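PDB 5I0Y: periplasmic protein-probably involved in high-affinity Fe2+ transport, which binds copper in the periplasm and probably takes part in high-affinity iron uptake, for which its copper site is required. Local coordinates for residues A39-H44 / G99-M104; V43-D48 / G85-M90. The protein carries 1 engineered substitution. One frame throughout, in Å; residues are numbered along the deposited sequence. Where two conformers were deposited one is given.

Contact 1. Residues A39-H44 / G99-M104; sequences AKADVH and GANIKM. With CU (copper (II) ion), chain D.
I102 O receives two backbone N-H groups at once, from D42 and V43. The bond from D42 N to I102 O measures 2.9 Å and comes in tilted from the carbonyl plane. The bond from V43 N to I102 O is longer, 3.2 Å, but almost straight. With I102 N bonded in return to V43 O, this is a classic beta bulge where strand 43-51 begins against strand 95-102. The bulge sits at the edge of the antiparallel pairing, in which V43 and I102 form a hydrogen-bonded pair and H44 and N101 a non-hydrogen-bonded one.

The D42 side chain points toward the other segment and lies alongside that of K103. D42 OD2 accepts a bond from M104 N at 2.8 Å through the anti lone pair, and the bond is bent, 134° at the hydrogen. On the sheet face of V43 and I102, V43 CG2 meets I102 CG1 at 3.6 Å. M104 CG reaches V43 CG1, and Y149 of strand 141-149 packs against both residues.

On the other face, H44 CG stands anti to the backbone N (chi1 -165°), 3.6 Å from N101 OD1. H44 ND1 donates to N101 OD1 at 2.9 Å, with the ring and amide planes nearly perpendicular. ND1 lies above the plane of the amide carbonyl. H44 NE2 binds the copper ion at 2.1 Å, and the N101 amide probably helps fix the ring's rotation. N101 ND2 is held by I27 O and L36 O.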
# COMPACT_ATOMS: atom_id res chain seq x y z
N ALA B 39 21.41 14.47 3.84
CA ALA B 39 22.50 15.44 3.73
C ALA B 39 23.18 15.40 2.38
O ALA B 39 23.84 16.38 1.99
CB ALA B 39 23.51 15.23 4.86
N LYS B 40 23.02 14.29 1.66
CA LYS B 40 23.62 14.09 0.33
C LYS B 40 22.62 14.22 -0.82
O LYS B 40 22.96 13.92 -1.98
CB LYS B 40 24.29 12.73 0.25
CG LYS B 40 25.53 12.58 1.12
CD LYS B 40 26.41 11.42 0.65
CE LYS B 40 25.69 10.09 0.77
NZ LYS B 40 26.39 8.93 0.16
N ALA B 41 21.42 14.67 -0.50
CA ALA B 41 20.33 14.81 -1.46
C ALA B 41 19.93 16.28 -1.60
O ALA B 41 20.24 17.12 -0.74
CB ALA B 41 19.12 14.00 -1.01
N ASP B 42 19.24 16.59 -2.70
CA ASP B 42 18.69 17.92 -2.93
C ASP B 42 17.19 17.97 -2.70
O ASP B 42 16.65 18.95 -2.21
CB ASP B 42 19.01 18.37 -4.36
CG ASP B 42 20.50 18.58 -4.58
OD1 ASP B 42 21.16 19.23 -3.72
OD2 ASP B 42 21.02 18.08 -5.60
N VAL B 43 16.50 16.88 -3.07
CA VAL B 43 15.04 16.84 -2.91
C VAL B 43 14.63 15.41 -2.55
O VAL B 43 15.40 14.48 -2.76
CB VAL B 43 14.26 17.29 -4.19
CG1 VAL B 43 14.71 18.67 -4.69
CG2 VAL B 43 14.36 16.25 -5.31
N HIS B 44 13.43 15.28 -2.00
CA HIS B 44 12.71 14.01 -2.02
C HIS B 44 11.75 14.11 -3.17
O HIS B 44 10.92 15.03 -3.20
CB HIS B 44 11.94 13.83 -0.71
CG HIS B 44 11.44 12.41 -0.47
ND1 HIS B 44 12.27 11.35 -0.35
CD2 HIS B 44 10.15 11.92 -0.29
CE1 HIS B 44 11.54 10.24 -0.11
NE2 HIS B 44 10.24 10.59 -0.09
N GLY B 99 8.39 7.28 -3.36
CA GLY B 99 9.41 8.31 -3.49
C GLY B 99 10.81 7.88 -3.18
O GLY B 99 11.06 6.71 -2.92
N ALA B 100 11.72 8.85 -3.26
CA ALA B 100 13.16 8.62 -2.97
C ALA B 100 13.85 9.96 -2.83
O ALA B 100 13.54 10.91 -3.55
CB ALA B 100 13.84 7.81 -4.06
N ASN B 101 14.80 10.04 -1.90
CA ASN B 101 15.75 11.16 -1.90
C ASN B 101 16.62 11.04 -3.14
O ASN B 101 17.10 9.95 -3.48
CB ASN B 101 16.67 11.09 -0.68
CG ASN B 101 16.01 11.58 0.59
OD1 ASN B 101 14.91 12.16 0.61
ND2 ASN B 101 16.74 11.41 1.70
N ILE B 102 16.83 12.17 -3.79
CA ILE B 102 17.70 12.20 -4.96
C ILE B 102 18.57 13.46 -4.97
O ILE B 102 18.22 14.50 -4.41
CB ILE B 102 16.91 12.10 -6.29
CG1 ILE B 102 16.03 13.33 -6.47
CG2 ILE B 102 16.08 10.81 -6.38
CD1 ILE B 102 15.53 13.47 -7.89
N LYS B 103 19.71 13.33 -5.62
CA LYS B 103 20.54 14.48 -5.91
C LYS B 103 20.11 14.98 -7.27
O LYS B 103 20.07 14.21 -8.22
CB LYS B 103 22.02 14.09 -5.89
CG LYS B 103 22.98 15.26 -6.00
CD LYS B 103 24.42 14.79 -6.15
CE LYS B 103 25.28 15.89 -6.74
NZ LYS B 103 24.88 16.18 -8.15
N MET B 104 19.76 16.26 -7.34
CA MET B 104 19.42 16.90 -8.61
C MET B 104 20.68 17.20 -9.43
O MET B 104 21.80 16.95 -8.99
CB MET B 104 18.57 18.15 -8.36
CG MET B 104 17.17 17.82 -7.85
SD MET B 104 16.11 16.94 -9.03
CE MET B 104 15.59 18.31 -10.07
CU CU D . 8.91 9.33 0.83

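Contact 2. Residues V43-D48 / G85-M90; sequences VHLQAD and GTFMPM. Engineered in segment 43-48: Q46 (natural residue Glu). With CU (copper (II) ion), chain D.
H44 and M90 meet tip to tip at the copper ion, and metal coordination joins the two segments here. M90 SD binds the copper at 2.3 Å. It lies 3.4 Å from H44 NE2, at the edge of the imidazole and near its plane. The M90 chain bends at its last torsion (chi3 81°), and M90 CE lies 4.0 Å from H44 CE1. H97 of the same chain and H127 of the second subunit complete the site. Q46, an engineered glutamine in place of the natural glutamate, has its NE2 4.1 Å from the copper, too far for a bond.

The remaining contacts pack around F87. Its ring reaches across to strand 43-51 between L45 and A47. Two are apolar. F87 CZ meets L45 CD2 at 3.8 Å, with this methyl at the ring edge. On the other side of the ring tip, F87 CE2 touches A47 CB at 4.0 Å. A polar atom also meets the ring: L45 O lies 3.5 Å from F87 CE1. Y114 packs edge-to-face with the F87 ring.

No hydrogen bond crosses between the segments. A soft, neutral thioether beside a borderline imidazole is a donor set that could suit both copper(I) and copper(II); the ion here is copper(II).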
# COMPACT_ATOMS: atom_id res chain seq x y z
N VAL B 43 16.50 16.88 -3.07
CA VAL B 43 15.04 16.84 -2.91
C VAL B 43 14.63 15.41 -2.55
O VAL B 43 15.40 14.48 -2.76
CB VAL B 43 14.26 17.29 -4.19
CG1 VAL B 43 14.71 18.67 -4.69
CG2 VAL B 43 14.36 16.25 -5.31
N HIS B 44 13.43 15.28 -2.00
CA HIS B 44 12.71 14.01 -2.02
C HIS B 44 11.75 14.11 -3.17
O HIS B 44 10.92 15.03 -3.20
CB HIS B 44 11.94 13.83 -0.71
CG HIS B 44 11.44 12.41 -0.47
ND1 HIS B 44 12.27 11.35 -0.35
CD2 HIS B 44 10.15 11.92 -0.29
CE1 HIS B 44 11.54 10.24 -0.11
NE2 HIS B 44 10.24 10.59 -0.09
N LEU B 45 11.89 13.21 -4.14
CA LEU B 45 11.03 13.18 -5.32
C LEU B 45 9.96 12.12 -5.13
O LEU B 45 10.25 11.02 -4.66
CB LEU B 45 11.86 12.91 -6.58
CG LEU B 45 11.12 12.84 -7.93
CD1 LEU B 45 10.56 14.20 -8.33
CD2 LEU B 45 12.05 12.29 -9.00
N GLN B 46 8.74 12.44 -5.50
CA GLN B 46 7.61 11.59 -5.18
C GLN B 46 6.68 11.41 -6.36
O GLN B 46 6.53 12.30 -7.21
CB GLN B 46 6.77 12.22 -4.06
CG GLN B 46 7.39 12.23 -2.69
CD GLN B 46 6.39 12.60 -1.61
OE1 GLN B 46 5.19 12.81 -1.87
NE2 GLN B 46 6.86 12.65 -0.40
N ALA B 47 6.01 10.26 -6.37
CA ALA B 47 4.86 10.02 -7.23
C ALA B 47 3.61 10.00 -6.38
O ALA B 47 3.53 9.24 -5.41
CB ALA B 47 5.02 8.69 -7.96
N ASP B 48 2.68 10.89 -6.70
CA ASP B 48 1.38 10.94 -6.04
C ASP B 48 0.38 10.32 -6.96
O ASP B 48 0.12 10.82 -8.06
CB ASP B 48 0.97 12.38 -5.75
CG ASP B 48 1.57 12.91 -4.49
OD1 ASP B 48 2.14 12.10 -3.73
OD2 ASP B 48 1.46 14.13 -4.26
N GLY B 85 16.55 5.92 -11.46
CA GLY B 85 16.46 5.36 -10.12
C GLY B 85 15.10 4.75 -9.88
O GLY B 85 14.27 4.65 -10.79
N THR B 86 14.89 4.25 -8.67
CA THR B 86 13.64 3.59 -8.30
C THR B 86 13.05 4.30 -7.09
O THR B 86 13.76 4.90 -6.28
CB THR B 86 13.88 2.12 -7.94
OG1 THR B 86 14.86 2.08 -6.89
CG2 THR B 86 14.38 1.35 -9.16
N PHE B 87 11.73 4.25 -7.00
CA PHE B 87 11.01 4.74 -5.81
C PHE B 87 10.69 3.57 -4.91
O PHE B 87 10.63 2.41 -5.34
CB PHE B 87 9.70 5.43 -6.18
CG PHE B 87 9.84 6.75 -6.91
CD1 PHE B 87 10.90 7.62 -6.65
CD2 PHE B 87 8.87 7.13 -7.80
CE1 PHE B 87 10.99 8.83 -7.31
CE2 PHE B 87 8.95 8.34 -8.47
CZ PHE B 87 10.00 9.20 -8.21
N MET B 88 10.50 3.89 -3.64
CA MET B 88 9.99 2.95 -2.64
C MET B 88 8.60 3.36 -2.21
O MET B 88 8.27 4.55 -2.22
CB MET B 88 10.85 3.05 -1.38
CG MET B 88 12.30 2.72 -1.54
SD MET B 88 13.19 3.46 -0.16
CE MET B 88 13.45 5.13 -0.78
N PRO B 89 7.78 2.41 -1.76
CA PRO B 89 6.55 2.77 -1.04
C PRO B 89 6.91 3.35 0.32
O PRO B 89 7.82 2.85 0.98
CB PRO B 89 5.80 1.43 -0.88
CG PRO B 89 6.61 0.42 -1.60
CD PRO B 89 8.00 0.96 -1.75
N MET B 90 6.22 4.43 0.69
CA MET B 90 6.55 5.18 1.90
C MET B 90 5.29 5.70 2.55
O MET B 90 4.24 5.74 1.94
CB MET B 90 7.44 6.37 1.57
CG MET B 90 8.63 6.02 0.70
SD MET B 90 9.89 7.31 0.59
CE MET B 90 10.77 7.04 2.10
CU CU D . 8.91 9.33 0.83

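In the fold
The two contacts lie about 9 Å apart, centre to centre, in one antiparallel sheet of an Fe2+ transport protein with a mixed beta-sandwich fold. Both use the start of strand 43-51 and share V43 and H44. Along the chain, segment 85-90 comes next, on strand 82-92, and segment 99-104 follows on strand 95-102. In the sheet, strand 95-102 lies between the other two. Contact 1 therefore joins neighbouring strands, whereas contact 2 reaches past the middle one. Backbone bonds from A100 O to L45 N and from G99 N to M88 O tie them together. The shared copper site thus combines three adjacent strands with the second subunit.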